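Local coordinates for protein MmeI (Methylophilus methylotrophus, PDB 5HR4) that binds and cuts DNA as a Type IIL restriction-modification enzyme, and probably methylates adenine at N6 with S-adenosyl-L-methionine as donor, at residues L324-F329 with F477-N481; I561-R566 with I615-R620; A578-C582 with L805-Y809. One frame throughout, in Å; residues are numbered along the deposited sequence.

Interaction 1 of 3, residues L324-F329 with F477-N481. With SFG (sinefungin), chain H; nucleotides of chain B.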
loop_
_atom_site.group_PDB
_atom_site.type_symbol
_atom_site.label_atom_id
_atom_site.label_comp_id
_atom_site.label_asym_id
_atom_site.label_seq_id
_atom_site.Cartn_x
_atom_site.Cartn_y
_atom_site.Cartn_z
ATOM N N LEU A 324 -1.306 -13.404 -4.445
ATOM C CA LEU A 324 -0.305 -12.994 -5.415
ATOM C C LEU A 324 0.485 -14.178 -5.978
ATOM O O LEU A 324 0.710 -14.246 -7.195
ATOM C CB LEU A 324 0.621 -11.961 -4.778
ATOM C CG LEU A 324 1.663 -11.285 -5.660
ATOM C CD1 LEU A 324 1.987 -9.996 -5.002
ATOM C CD2 LEU A 324 2.936 -12.117 -5.807
ATOM N N ILE A 325 0.893 -15.133 -5.138
ATOM C CA ILE A 325 1.676 -16.246 -5.672
ATOM C C ILE A 325 0.827 -17.344 -6.317
ATOM O O ILE A 325 1.368 -18.138 -7.102
ATOM C CB ILE A 325 2.584 -16.872 -4.595
ATOM C CG1 ILE A 325 1.750 -17.549 -3.506
ATOM C CG2 ILE A 325 3.555 -15.814 -4.014
ATOM C CD1 ILE A 325 2.568 -18.155 -2.378
ATOM N N LYS A 326 -0.471 -17.448 -6.019
ATOM C CA LYS A 326 -1.248 -18.506 -6.676
ATOM C C LYS A 326 -1.331 -18.277 -8.178
ATOM O O LYS A 326 -0.950 -19.183 -8.938
ATOM C CB LYS A 326 -2.646 -18.643 -6.056
ATOM C CG LYS A 326 -2.696 -19.316 -4.677
ATOM C CD LYS A 326 -4.072 -19.100 -4.016
ATOM C CE LYS A 326 -4.924 -20.372 -4.003
ATOM N NZ LYS A 326 -5.013 -20.977 -5.361
ATOM N N PRO A 327 -1.766 -17.110 -8.673
ATOM C CA PRO A 327 -1.691 -16.870 -10.121
ATOM C C PRO A 327 -0.272 -16.764 -10.646
ATOM O O PRO A 327 -0.033 -17.134 -11.798
ATOM C CB PRO A 327 -2.445 -15.543 -10.310
ATOM C CG PRO A 327 -3.104 -15.259 -9.007
ATOM C CD PRO A 327 -2.296 -15.932 -7.961
ATOM N N LEU A 328 0.684 -16.262 -9.865
ATOM C CA LEU A 328 2.016 -16.048 -10.429
ATOM C C LEU A 328 2.661 -17.369 -10.830
ATOM O O LEU A 328 3.152 -17.514 -11.957
ATOM C CB LEU A 328 2.913 -15.287 -9.450
ATOM C CG LEU A 328 4.212 -14.718 -10.063
ATOM C CD1 LEU A 328 3.931 -13.852 -11.305
ATOM C CD2 LEU A 328 5.053 -13.944 -9.035
ATOM N N PHE A 329 2.660 -18.354 -9.936
ATOM C CA PHE A 329 3.242 -19.637 -10.315
ATOM C C PHE A 329 2.536 -20.827 -9.681
ATOM O O PHE A 329 2.436 -21.878 -10.316
ATOM C CB PHE A 329 4.732 -19.684 -9.948
ATOM C CG PHE A 329 5.012 -19.299 -8.533
ATOM C CD1 PHE A 329 5.280 -17.982 -8.201
ATOM C CD2 PHE A 329 5.009 -20.248 -7.530
ATOM C CE1 PHE A 329 5.524 -17.614 -6.892
ATOM C CE2 PHE A 329 5.263 -19.894 -6.224
ATOM C CZ PHE A 329 5.515 -18.564 -5.902
ATOM N N PHE A 477 10.980 -15.717 -10.720
ATOM C CA PHE A 477 9.876 -14.855 -10.329
ATOM C C PHE A 477 10.364 -13.666 -9.506
ATOM O O PHE A 477 11.281 -13.787 -8.686
ATOM C CB PHE A 477 8.824 -15.651 -9.571
ATOM C CG PHE A 477 8.400 -16.868 -10.289
ATOM C CD1 PHE A 477 7.348 -16.826 -11.193
ATOM C CD2 PHE A 477 9.071 -18.062 -10.103
ATOM C CE1 PHE A 477 6.956 -17.959 -11.879
ATOM C CE2 PHE A 477 8.690 -19.195 -10.801
ATOM C CZ PHE A 477 7.626 -19.139 -11.682
ATOM N N ILE A 478 9.747 -12.514 -9.758
ATOM C CA ILE A 478 9.953 -11.298 -8.993
ATOM C C ILE A 478 8.618 -10.969 -8.344
ATOM O O ILE A 478 7.627 -10.714 -9.041
ATOM C CB ILE A 478 10.451 -10.144 -9.878
ATOM C CG1 ILE A 478 11.875 -10.412 -10.351
ATOM C CG2 ILE A 478 10.434 -8.824 -9.137
ATOM C CD1 ILE A 478 12.355 -9.361 -11.272
ATOM N N LEU A 479 8.579 -11.006 -7.012
ATOM C CA LEU A 479 7.362 -10.701 -6.283
ATOM C C LEU A 479 7.682 -9.897 -5.037
ATOM O O LEU A 479 8.770 -10.013 -4.471
ATOM C CB LEU A 479 6.617 -11.972 -5.888
ATOM C CG LEU A 479 7.398 -13.185 -5.395
ATOM C CD1 LEU A 479 7.746 -13.059 -3.961
ATOM C CD2 LEU A 479 6.506 -14.395 -5.578
ATOM N N GLY A 480 6.722 -9.102 -4.596
ATOM C CA GLY A 480 6.837 -8.492 -3.291
ATOM C C GLY A 480 5.887 -7.329 -3.134
ATOM O O GLY A 480 5.131 -6.981 -4.037
ATOM N N ASN A 481 5.972 -6.712 -1.952
ATOM C CA ASN A 481 5.092 -5.623 -1.541
ATOM C C ASN A 481 5.934 -4.391 -1.227
ATOM O O ASN A 481 6.204 -4.092 -0.054
ATOM C CB ASN A 481 4.240 -6.033 -0.342
ATOM C CG ASN A 481 3.330 -4.925 0.118
ATOM O OD1 ASN A 481 2.996 -4.012 -0.646
ATOM N ND2 ASN A 481 2.926 -4.984 1.375
HETATM N N SFG H . 6.622 -7.777 2.265
HETATM C CA SFG H . 7.275 -7.549 3.537
HETATM C C SFG H . 6.612 -8.463 4.549
HETATM O O SFG H . 5.675 -9.200 4.169
HETATM O OXT SFG H . 6.989 -8.500 5.745
HETATM C CB SFG H . 7.113 -6.093 3.959
HETATM C CG SFG H . 7.638 -5.216 2.833
HETATM C CD SFG H . 7.215 -3.804 3.172
HETATM N NE SFG H . 5.837 -3.665 2.742
HETATM C "C5'" SFG H . 8.118 -2.759 2.497
HETATM C "C4'" SFG H . 9.644 -2.932 2.804
HETATM O "O4'" SFG H . 10.330 -2.252 1.930
HETATM C "C3'" SFG H . 10.084 -2.340 4.155
HETATM O "O3'" SFG H . 10.475 -3.371 4.942
HETATM C "C2'" SFG H . 11.254 -1.362 3.841
HETATM O "O2'" SFG H . 12.372 -1.503 4.816
HETATM C "C1'" SFG H . 11.665 -1.736 2.671
HETATM N N9 SFG H . 12.138 -0.661 1.856
HETATM C C8 SFG H . 11.663 0.578 1.764
HETATM N N7 SFG H . 12.375 1.233 0.844
HETATM C C5 SFG H . 13.286 0.388 0.363
HETATM C C6 SFG H . 14.265 0.562 -0.585
HETATM N N6 SFG H . 14.646 1.692 -1.397
HETATM N N1 SFG H . 15.080 -0.433 -0.914
HETATM C C2 SFG H . 14.934 -1.632 -0.301
HETATM N N3 SFG H . 13.969 -1.803 0.641
HETATM C C4 SFG H . 13.141 -0.788 0.974
ATOM P P DA B 7 0.800 8.177 2.467
ATOM O OP1 DA B 7 1.578 8.467 3.704
ATOM O OP2 DA B 7 1.505 8.116 1.163
ATOM O "O5'" DA B 7 -0.054 6.866 2.723
ATOM C "C5'" DA B 7 0.368 5.631 2.310
ATOM C "C4'" DA B 7 -0.253 4.632 3.235
ATOM O "O4'" DA B 7 0.127 3.309 2.861
ATOM C "C3'" DA B 7 0.126 4.800 4.696
ATOM O "O3'" DA B 7 -1.040 4.618 5.454
ATOM C "C2'" DA B 7 1.147 3.683 4.929
ATOM C "C1'" DA B 7 0.665 2.616 3.963
ATOM N N9 DA B 7 1.706 1.769 3.395
ATOM C C8 DA B 7 2.924 2.165 2.953
ATOM N N7 DA B 7 3.621 1.210 2.415
ATOM C C5 DA B 7 2.787 0.105 2.481
ATOM C C6 DA B 7 2.937 -1.242 2.056
ATOM N N6 DA B 7 4.042 -1.715 1.474
ATOM N N1 DA B 7 1.910 -2.086 2.272
ATOM C C2 DA B 7 0.812 -1.615 2.859
ATOM N N3 DA B 7 0.555 -0.374 3.287
ATOM C C4 DA B 7 1.597 0.440 3.066
#

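Interaction 2 of 3, residues I561-R566 with I615-R620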
loop_
_atom_site.group_PDB
_atom_site.type_symbol
_atom_site.label_atom_id
_atom_site.label_comp_id
_atom_site.label_asym_id
_atom_site.label_seq_id
_atom_site.Cartn_x
_atom_site.Cartn_y
_atom_site.Cartn_z
ATOM N N ILE A 561 0.501 -6.639 -18.879
ATOM C CA ILE A 561 -0.152 -7.024 -17.626
ATOM C C ILE A 561 -0.919 -8.317 -17.843
ATOM O O ILE A 561 -1.819 -8.371 -18.687
ATOM C CB ILE A 561 -1.105 -5.936 -17.111
ATOM C CG1 ILE A 561 -0.411 -4.588 -16.969
ATOM C CG2 ILE A 561 -1.674 -6.344 -15.763
ATOM C CD1 ILE A 561 -1.399 -3.520 -16.619
ATOM N N ASN A 562 -0.610 -9.337 -17.042
ATOM C CA ASN A 562 -1.180 -10.666 -17.234
ATOM C C ASN A 562 -2.284 -11.010 -16.254
ATOM O O ASN A 562 -3.189 -11.769 -16.606
ATOM C CB ASN A 562 -0.080 -11.715 -17.139
ATOM C CG ASN A 562 0.858 -11.632 -18.307
ATOM O OD1 ASN A 562 0.407 -11.663 -19.462
ATOM N ND2 ASN A 562 2.170 -11.466 -18.032
ATOM N N PHE A 563 -2.226 -10.492 -15.037
ATOM C CA PHE A 563 -3.358 -10.608 -14.138
ATOM C C PHE A 563 -3.280 -9.438 -13.182
ATOM O O PHE A 563 -2.248 -8.777 -13.072
ATOM C CB PHE A 563 -3.371 -11.946 -13.397
ATOM C CG PHE A 563 -2.331 -12.056 -12.312
ATOM C CD1 PHE A 563 -2.614 -11.647 -11.009
ATOM C CD2 PHE A 563 -1.083 -12.585 -12.585
ATOM C CE1 PHE A 563 -1.666 -11.756 -10.006
ATOM C CE2 PHE A 563 -0.121 -12.691 -11.585
ATOM C CZ PHE A 563 -0.408 -12.280 -10.294
ATOM N N ALA A 564 -4.384 -9.184 -12.492
ATOM C CA ALA A 564 -4.448 -8.027 -11.614
ATOM C C ALA A 564 -5.593 -8.209 -10.640
ATOM O O ALA A 564 -6.661 -8.688 -11.024
ATOM C CB ALA A 564 -4.642 -6.730 -12.411
ATOM N N HIS A 565 -5.360 -7.810 -9.389
ATOM C CA HIS A 565 -6.399 -7.655 -8.376
ATOM C C HIS A 565 -6.788 -6.187 -8.301
ATOM O O HIS A 565 -5.948 -5.335 -7.988
ATOM C CB HIS A 565 -5.915 -8.116 -6.999
ATOM C CG HIS A 565 -5.845 -9.599 -6.831
ATOM N ND1 HIS A 565 -6.692 -10.290 -5.990
ATOM C CD2 HIS A 565 -5.017 -10.524 -7.376
ATOM C CE1 HIS A 565 -6.401 -11.578 -6.038
ATOM N NE2 HIS A 565 -5.386 -11.747 -6.869
ATOM N N ARG A 566 -8.060 -5.889 -8.536
ATOM C CA ARG A 566 -8.538 -4.530 -8.352
ATOM C C ARG A 566 -8.573 -4.174 -6.865
ATOM O O ARG A 566 -8.257 -4.990 -5.991
ATOM C CB ARG A 566 -9.912 -4.367 -8.978
ATOM C CG ARG A 566 -9.913 -4.430 -10.463
ATOM C CD ARG A 566 -11.318 -4.229 -10.940
ATOM N NE ARG A 566 -11.676 -2.822 -10.863
ATOM C CZ ARG A 566 -11.035 -1.873 -11.538
ATOM N NH1 ARG A 566 -10.010 -2.193 -12.312
ATOM N NH2 ARG A 566 -11.405 -0.607 -11.438
ATOM N N ILE A 615 -6.009 -6.218 -20.046
ATOM C CA ILE A 615 -5.904 -5.538 -18.761
ATOM C C ILE A 615 -5.294 -4.159 -18.976
ATOM O O ILE A 615 -4.150 -4.034 -19.434
ATOM C CB ILE A 615 -5.118 -6.352 -17.729
ATOM C CG1 ILE A 615 -5.726 -7.744 -17.612
ATOM C CG2 ILE A 615 -5.219 -5.668 -16.380
ATOM C CD1 ILE A 615 -5.241 -8.515 -16.414
ATOM N N ASN A 616 -6.086 -3.132 -18.646
ATOM C CA ASN A 616 -5.743 -1.718 -18.765
ATOM C C ASN A 616 -4.607 -1.323 -17.845
ATOM O O ASN A 616 -4.383 -1.946 -16.810
ATOM C CB ASN A 616 -6.933 -0.843 -18.374
ATOM C CG ASN A 616 -7.646 -0.301 -19.553
ATOM O OD1 ASN A 616 -8.820 0.068 -19.474
ATOM N ND2 ASN A 616 -6.949 -0.259 -20.685
ATOM N N PRO A 617 -3.923 -0.233 -18.164
ATOM C CA PRO A 617 -3.146 0.460 -17.117
ATOM C C PRO A 617 -4.010 0.914 -15.937
ATOM O O PRO A 617 -3.493 1.048 -14.822
ATOM C CB PRO A 617 -2.507 1.639 -17.867
ATOM C CG PRO A 617 -3.201 1.697 -19.223
ATOM C CD PRO A 617 -3.713 0.323 -19.508
ATOM N N TYR A 618 -5.313 1.128 -16.141
ATOM C CA TYR A 618 -6.263 1.307 -15.047
ATOM C C TYR A 618 -6.737 -0.019 -14.432
ATOM O O TYR A 618 -7.565 0.007 -13.504
ATOM C CB TYR A 618 -7.491 2.083 -15.533
ATOM C CG TYR A 618 -7.233 3.417 -16.186
ATOM C CD1 TYR A 618 -7.039 3.521 -17.555
ATOM C CD2 TYR A 618 -7.208 4.590 -15.425
ATOM C CE1 TYR A 618 -6.828 4.761 -18.148
ATOM C CE2 TYR A 618 -6.986 5.814 -16.002
ATOM C CZ TYR A 618 -6.802 5.900 -17.363
ATOM O OH TYR A 618 -6.583 7.138 -17.942
ATOM N N LEU A 619 -6.234 -1.164 -14.925
ATOM C CA LEU A 619 -6.668 -2.511 -14.531
ATOM C C LEU A 619 -8.106 -2.798 -14.937
ATOM O O LEU A 619 -8.816 -3.517 -14.234
ATOM C CB LEU A 619 -6.504 -2.764 -13.034
ATOM C CG LEU A 619 -5.155 -2.404 -12.432
ATOM C CD1 LEU A 619 -5.150 -2.754 -10.959
ATOM C CD2 LEU A 619 -4.093 -3.155 -13.181
ATOM N N ARG A 620 -8.551 -2.253 -16.062
ATOM C CA ARG A 620 -9.868 -2.558 -16.597
ATOM C C ARG A 620 -9.759 -3.391 -17.871
ATOM O O ARG A 620 -8.725 -3.422 -18.549
ATOM C CB ARG A 620 -10.652 -1.279 -16.903
ATOM C CG ARG A 620 -11.154 -0.530 -15.686
ATOM C CD ARG A 620 -12.015 0.642 -16.134
ATOM N NE ARG A 620 -11.221 1.585 -16.913
ATOM C CZ ARG A 620 -10.805 2.763 -16.459
ATOM N NH1 ARG A 620 -11.132 3.164 -15.235
ATOM N NH2 ARG A 620 -10.082 3.553 -17.240
#

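Interaction 3 of 3, residues A578-C582 with L805-Y809. With nucleotides of chain B; nucleotides of chain C.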
loop_
_atom_site.group_PDB
_atom_site.type_symbol
_atom_site.label_atom_id
_atom_site.label_comp_id
_atom_site.label_asym_id
_atom_site.label_seq_id
_atom_site.Cartn_x
_atom_site.Cartn_y
_atom_site.Cartn_z
ATOM N N ALA A 578 -2.267 -0.193 8.777
ATOM C CA ALA A 578 -2.303 0.986 7.920
ATOM C C ALA A 578 -3.650 1.098 7.211
ATOM O O ALA A 578 -4.377 0.122 7.036
ATOM C CB ALA A 578 -1.171 0.955 6.892
ATOM N N ALA A 579 -3.984 2.321 6.822
ATOM C CA ALA A 579 -5.246 2.645 6.166
ATOM C C ALA A 579 -4.926 3.026 4.727
ATOM O O ALA A 579 -4.629 4.178 4.423
ATOM C CB ALA A 579 -5.951 3.764 6.881
ATOM N N VAL A 580 -4.965 2.038 3.847
ATOM C CA VAL A 580 -4.661 2.234 2.438
ATOM C C VAL A 580 -5.425 1.159 1.673
ATOM O O VAL A 580 -5.766 0.109 2.226
ATOM C CB VAL A 580 -3.123 2.186 2.197
ATOM C CG1 VAL A 580 -2.528 0.901 2.732
ATOM C CG2 VAL A 580 -2.747 2.405 0.728
ATOM N N HIS A 581 -5.747 1.458 0.415
ATOM C CA HIS A 581 -6.403 0.537 -0.497
ATOM C C HIS A 581 -5.395 0.095 -1.552
ATOM O O HIS A 581 -4.592 0.907 -2.020
ATOM C CB HIS A 581 -7.626 1.199 -1.152
ATOM C CG HIS A 581 -8.834 1.267 -0.262
ATOM N ND1 HIS A 581 -10.090 1.593 -0.734
ATOM C CD2 HIS A 581 -8.977 1.034 1.067
ATOM C CE1 HIS A 581 -10.955 1.552 0.269
ATOM N NE2 HIS A 581 -10.305 1.219 1.373
ATOM N N CYS A 582 -5.458 -1.181 -1.953
ATOM C CA CYS A 582 -4.387 -1.827 -2.703
ATOM C C CYS A 582 -4.839 -2.401 -4.039
ATOM O O CYS A 582 -6.030 -2.576 -4.309
ATOM C CB CYS A 582 -3.770 -2.963 -1.895
ATOM S SG CYS A 582 -2.934 -2.323 -0.495
ATOM N N LEU A 805 -9.096 8.938 -3.112
ATOM C CA LEU A 805 -8.538 8.913 -1.761
ATOM C C LEU A 805 -8.991 7.616 -1.101
ATOM O O LEU A 805 -10.162 7.494 -0.725
ATOM C CB LEU A 805 -9.014 10.118 -0.954
ATOM C CG LEU A 805 -8.242 10.521 0.309
ATOM C CD1 LEU A 805 -8.924 11.729 0.947
ATOM C CD2 LEU A 805 -8.115 9.403 1.325
ATOM N N GLU A 806 -8.051 6.685 -0.886
ATOM C CA GLU A 806 -8.392 5.274 -0.732
ATOM C C GLU A 806 -9.318 4.950 -1.893
ATOM O O GLU A 806 -8.857 4.628 -2.990
ATOM C CB GLU A 806 -9.053 4.949 0.623
ATOM C CG GLU A 806 -8.082 4.612 1.773
ATOM C CD GLU A 806 -8.756 4.024 3.043
ATOM O OE1 GLU A 806 -9.951 4.321 3.317
ATOM O OE2 GLU A 806 -8.062 3.268 3.779
ATOM N N SER A 807 -10.622 5.114 -1.692
ATOM C CA SER A 807 -11.592 4.817 -2.729
ATOM C C SER A 807 -12.643 5.901 -2.931
ATOM O O SER A 807 -13.418 5.796 -3.888
ATOM C CB SER A 807 -12.286 3.475 -2.433
ATOM O OG SER A 807 -11.497 2.365 -2.887
ATOM N N ARG A 808 -12.701 6.936 -2.081
ATOM C CA ARG A 808 -13.679 7.992 -2.317
ATOM C C ARG A 808 -13.378 8.685 -3.637
ATOM O O ARG A 808 -12.229 8.755 -4.075
ATOM C CB ARG A 808 -13.692 9.030 -1.194
ATOM C CG ARG A 808 -13.182 8.558 0.096
ATOM C CD ARG A 808 -14.189 7.856 0.923
ATOM N NE ARG A 808 -13.436 7.048 1.867
ATOM C CZ ARG A 808 -13.000 5.825 1.592
ATOM N NH1 ARG A 808 -13.294 5.280 0.413
ATOM N NH2 ARG A 808 -12.296 5.142 2.493
ATOM N N TYR A 809 -14.432 9.166 -4.297
ATOM C CA TYR A 809 -14.227 10.000 -5.466
ATOM C C TYR A 809 -13.285 11.136 -5.088
ATOM O O TYR A 809 -13.363 11.677 -3.983
ATOM C CB TYR A 809 -15.558 10.560 -5.972
ATOM C CG TYR A 809 -16.622 9.539 -6.264
ATOM C CD1 TYR A 809 -16.285 8.258 -6.687
ATOM C CD2 TYR A 809 -17.971 9.849 -6.114
ATOM C CE1 TYR A 809 -17.247 7.309 -6.947
ATOM C CE2 TYR A 809 -18.947 8.909 -6.377
ATOM C CZ TYR A 809 -18.582 7.630 -6.801
ATOM O OH TYR A 809 -19.546 6.677 -7.071
ATOM P P DC B 8 -1.250 5.274 6.908
ATOM O OP1 DC B 8 0.002 5.666 7.575
ATOM O OP2 DC B 8 -2.095 4.263 7.580
ATOM O "O5'" DC B 8 -2.152 6.562 6.628
ATOM C "C5'" DC B 8 -1.947 7.360 5.468
ATOM C "C4'" DC B 8 -2.506 8.752 5.693
ATOM O "O4'" DC B 8 -3.779 8.907 4.993
ATOM C "C3'" DC B 8 -2.782 9.100 7.151
ATOM O "O3'" DC B 8 -2.487 10.478 7.361
ATOM C "C2'" DC B 8 -4.281 8.813 7.278
ATOM C "C1'" DC B 8 -4.789 9.272 5.910
ATOM N N1 DC B 8 -6.072 8.609 5.470
ATOM C C2 DC B 8 -7.239 9.370 5.280
ATOM O O2 DC B 8 -7.211 10.578 5.480
ATOM N N3 DC B 8 -8.368 8.753 4.876
ATOM C C4 DC B 8 -8.369 7.436 4.659
ATOM N N4 DC B 8 -9.504 6.873 4.256
ATOM C C5 DC B 8 -7.194 6.641 4.840
ATOM C C6 DC B 8 -6.081 7.263 5.241
ATOM P P DG C 6 -18.710 12.959 2.650
ATOM O OP1 DG C 6 -19.685 13.390 3.678
ATOM O OP2 DG C 6 -19.170 12.519 1.300
ATOM O "O5'" DG C 6 -17.526 14.020 2.366
ATOM C "C5'" DG C 6 -17.452 15.224 3.043
ATOM C "C4'" DG C 6 -16.052 15.467 3.589
ATOM O "O4'" DG C 6 -15.444 14.250 4.050
ATOM C "C3'" DG C 6 -15.046 16.130 2.651
ATOM O "O3'" DG C 6 -14.464 17.147 3.380
ATOM C "C2'" DG C 6 -14.030 15.033 2.373
ATOM C "C1'" DG C 6 -14.089 14.227 3.661
ATOM N N9 DG C 6 -13.752 12.830 3.476
ATOM C C8 DG C 6 -14.580 11.873 2.939
ATOM N N7 DG C 6 -14.045 10.694 2.903
ATOM C C5 DG C 6 -12.782 10.869 3.454
ATOM C C6 DG C 6 -11.759 9.929 3.679
ATOM O O6 DG C 6 -11.762 8.727 3.420
ATOM N N1 DG C 6 -10.638 10.509 4.255
ATOM C C2 DG C 6 -10.521 11.837 4.588
ATOM N N2 DG C 6 -9.358 12.203 5.145
ATOM N N3 DG C 6 -11.482 12.740 4.387
ATOM C C4 DG C 6 -12.581 12.184 3.813
ATOM P P DA B 7 0.800 8.177 2.467
ATOM O OP1 DA B 7 1.578 8.467 3.704
ATOM O OP2 DA B 7 1.505 8.116 1.163
ATOM O "O5'" DA B 7 -0.054 6.866 2.723
ATOM C "C5'" DA B 7 0.368 5.631 2.310
ATOM C "C4'" DA B 7 -0.253 4.632 3.235
ATOM O "O4'" DA B 7 0.127 3.309 2.861
ATOM C "C3'" DA B 7 0.126 4.800 4.696
ATOM O "O3'" DA B 7 -1.040 4.618 5.454
ATOM C "C2'" DA B 7 1.147 3.683 4.929
ATOM C "C1'" DA B 7 0.665 2.616 3.963
ATOM N N9 DA B 7 1.706 1.769 3.395
ATOM C C8 DA B 7 2.924 2.165 2.953
ATOM N N7 DA B 7 3.621 1.210 2.415
ATOM C C5 DA B 7 2.787 0.105 2.481
ATOM C C6 DA B 7 2.937 -1.242 2.056
ATOM N N6 DA B 7 4.042 -1.715 1.474
ATOM N N1 DA B 7 1.910 -2.086 2.272
ATOM C C2 DA B 7 0.812 -1.615 2.859
ATOM N N3 DA B 7 0.555 -0.374 3.287
ATOM C C4 DA B 7 1.597 0.440 3.066
#

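Interaction 1 of 3, residues L324-F329 with F477-N481
Phe-329 and Phe-477 meet askew, their ring centres 4.8 Å apart and their planes inclined at 47°, a geometry that is neither a stack nor a T. The CB of Phe-329 sits above the CE1-CZ side of the Phe-477 ring, 3.4 Å from Phe-477 CE1, and its CD1 lies over the same face, offset toward the rim. Above the centre of the Phe-329 ring sits the carbonyl O of Ile-325, one turn back in the helix. At the ring's edge, in its plane, comes Leu-479, with CD2 3.6 Å from Phe-329 CE1. Leu-479 is the wedge of the contact: its CG lies between backbone N and carbonyl carbon (chi1 40°), and the CD2 branch thereby also touches Leu-328 CD2 and comes within 3.6 Å of Ile-325 CG2. Leu-324 reaches its stem, CD2 lying 3.7 Å from Leu-479 CB. Leu-328 and Phe-477 run past each other in opposite senses. No hydrogen bond crosses between helix and strand; side-chain packing makes the join.

At the strand's C-terminal end the work changes. Asn-481 begins an Asn-Pro-Pro-Phe sequence, the motif of adenine-N6 methyltransferases. Its ND2 donates to N1 of DA7 of chain B over 3.2 Å, its OD1 takes a weak bond from N6 of that base, and its backbone O receives sinefungin NE at 2.9 Å. Thr-316 also bonds to ND2, positioning the amide.

Helix 318-340 packs on a face of the sheet, running nearly antiparallel to strand 477-480 (166° between the local axes). That strand hydrogen-bonds to 359-361 and 532-538 on its two sides; Phe-359 meets both phenyl rings, and Phe-369 of helix 368-388 packs on Leu-324 and Leu-479.

Interaction 2 of 3, residues I561-R566 with I615-R620
NH1 of Arg-566 comes up to two successive backbone carbonyls of the facing loop. It makes a weak hydrogen bond to Tyr-618 O at 3.5 Å, reasonably straight at 157°, and lies 2.6 Å from Leu-619 O; both oxygens are at the edge of the guanidinium, near its plane. A bend at chi3 (77°) turns the guanidinium edge-on to these carbonyls.

Back along the strand, the contact is apolar. Ile-561 and Ile-615 cross at about a right angle, with their CG2 methyls 3.7 Å apart. The other arm of Ile-561 carries CD1 to within 3.4 Å of Asn-616 O, and Ile-615 CD1 lies 3.6 Å from Phe-563 CA, over the backbone. Ala-564 fits between the two loop side chains, its CB 3.7 Å from Leu-619 CD2 and somewhat farther from Ile-615 CG2. Arg-620 turns the other way: its guanidinium lies by a face of the Tyr-618 ring and its NH1 bonds to Asn-800 O.

The loop holds its own shape. Leu-619 N donates to Asn-616 O and Asn-616 N to Arg-620 O (2.7 Å), with Leu-619 in the left-handed region: a type I turn followed by a G1-type bulge. In strand 560-569, Asn-562 and Phe-563 both face Gly-586 of strand 581-588, a classic beta bulge. With 581-588 antiparallel between 532-538 and 560-569, the sheet has the 3-2-1-4-5-7-6 order of Rossmann-like class I methyltransferases, here extended by strands 595-599 and 608-612, after which this loop returns to pack on strand 560-569.

Interaction 3 of 3, residues A578-C582 with L805-Y809
The imidazole of His-581 has Glu-806 on one face and Ser-807 at its edge. Glu-806 CB stands over the middle of the ring, 3.7 Å from its centroid, in a CH-pi contact, and the carboxylate beyond it is stacked against the ring with planes 23° apart. Ser-807 OG lies in the ring plane and shares a hydrogen bond with His-581 ND1 over 2.7 Å, which fixes the ring's rotation. The second flat group, the Arg-808 guanidinium, has Leu-805 O by one face and N7 of DG6 of chain C at its edge.

Held this way, the carboxylate faces the DNA. Glu-806 OE1 accepts from N4 of DC8 of chain B at 2.8 Å (161°) and forms a salt bridge with Arg-808 NH2 at 2.6 Å. OE2 turns to the backbone of Ala-579 and Val-580. Arg-808 bends at chi2 (-85°), which brings its NE 2.8 Å from DG6 O6 of chain C. DC8 and DG6 are a Watson-Crick pair, so the glutamate and arginine, braced by each other, read its two halves from the major-groove edge; Glu-755 takes the remaining Arg-808 NH1. On the other segment Ala-579 N grips OP2 of DC8 of chain B at 2.8 Å, and Val-580 CG1 lies 3.4 Å from N3 of DA7 of chain B.

In the fold, the contact joins the methyltransferase sheet to the target recognition domain. Residues 578-580 lead into strand 581-588, beside 560-569, whose Thr-567 touches His-581 and Ser-807. Glu-806 and Ser-807 form the tight turn between strands 803-805 and 808-810, and strand 752-753 flanks 808-810.

How the interactions relate
All three interactions reach one mixed sheet, in which strands 560-569 and 581-588 of interactions 2 and 3 are neighbours. Interactions 1 and 2 have centres about 15 Å apart and touch: Phe-563 CZ lies 3.8 Å from Leu-324 O, packed against the helix of interaction 1. Interactions 2 and 3, about 18 Å apart centre to centre, alternate along the chain. Interactions 1 and 3 are about 23 Å apart centre to centre, yet both meet DA7 of chain B, Asn-481 at the base edge and Val-580 at the N3 side and sugar. Sinefungin belongs to interaction 1; in interaction 3, the side chain of Val-580 is about 10 Å from sinefungin. Interaction 2 stays back, about 9 Å from the DNA by nearest atoms.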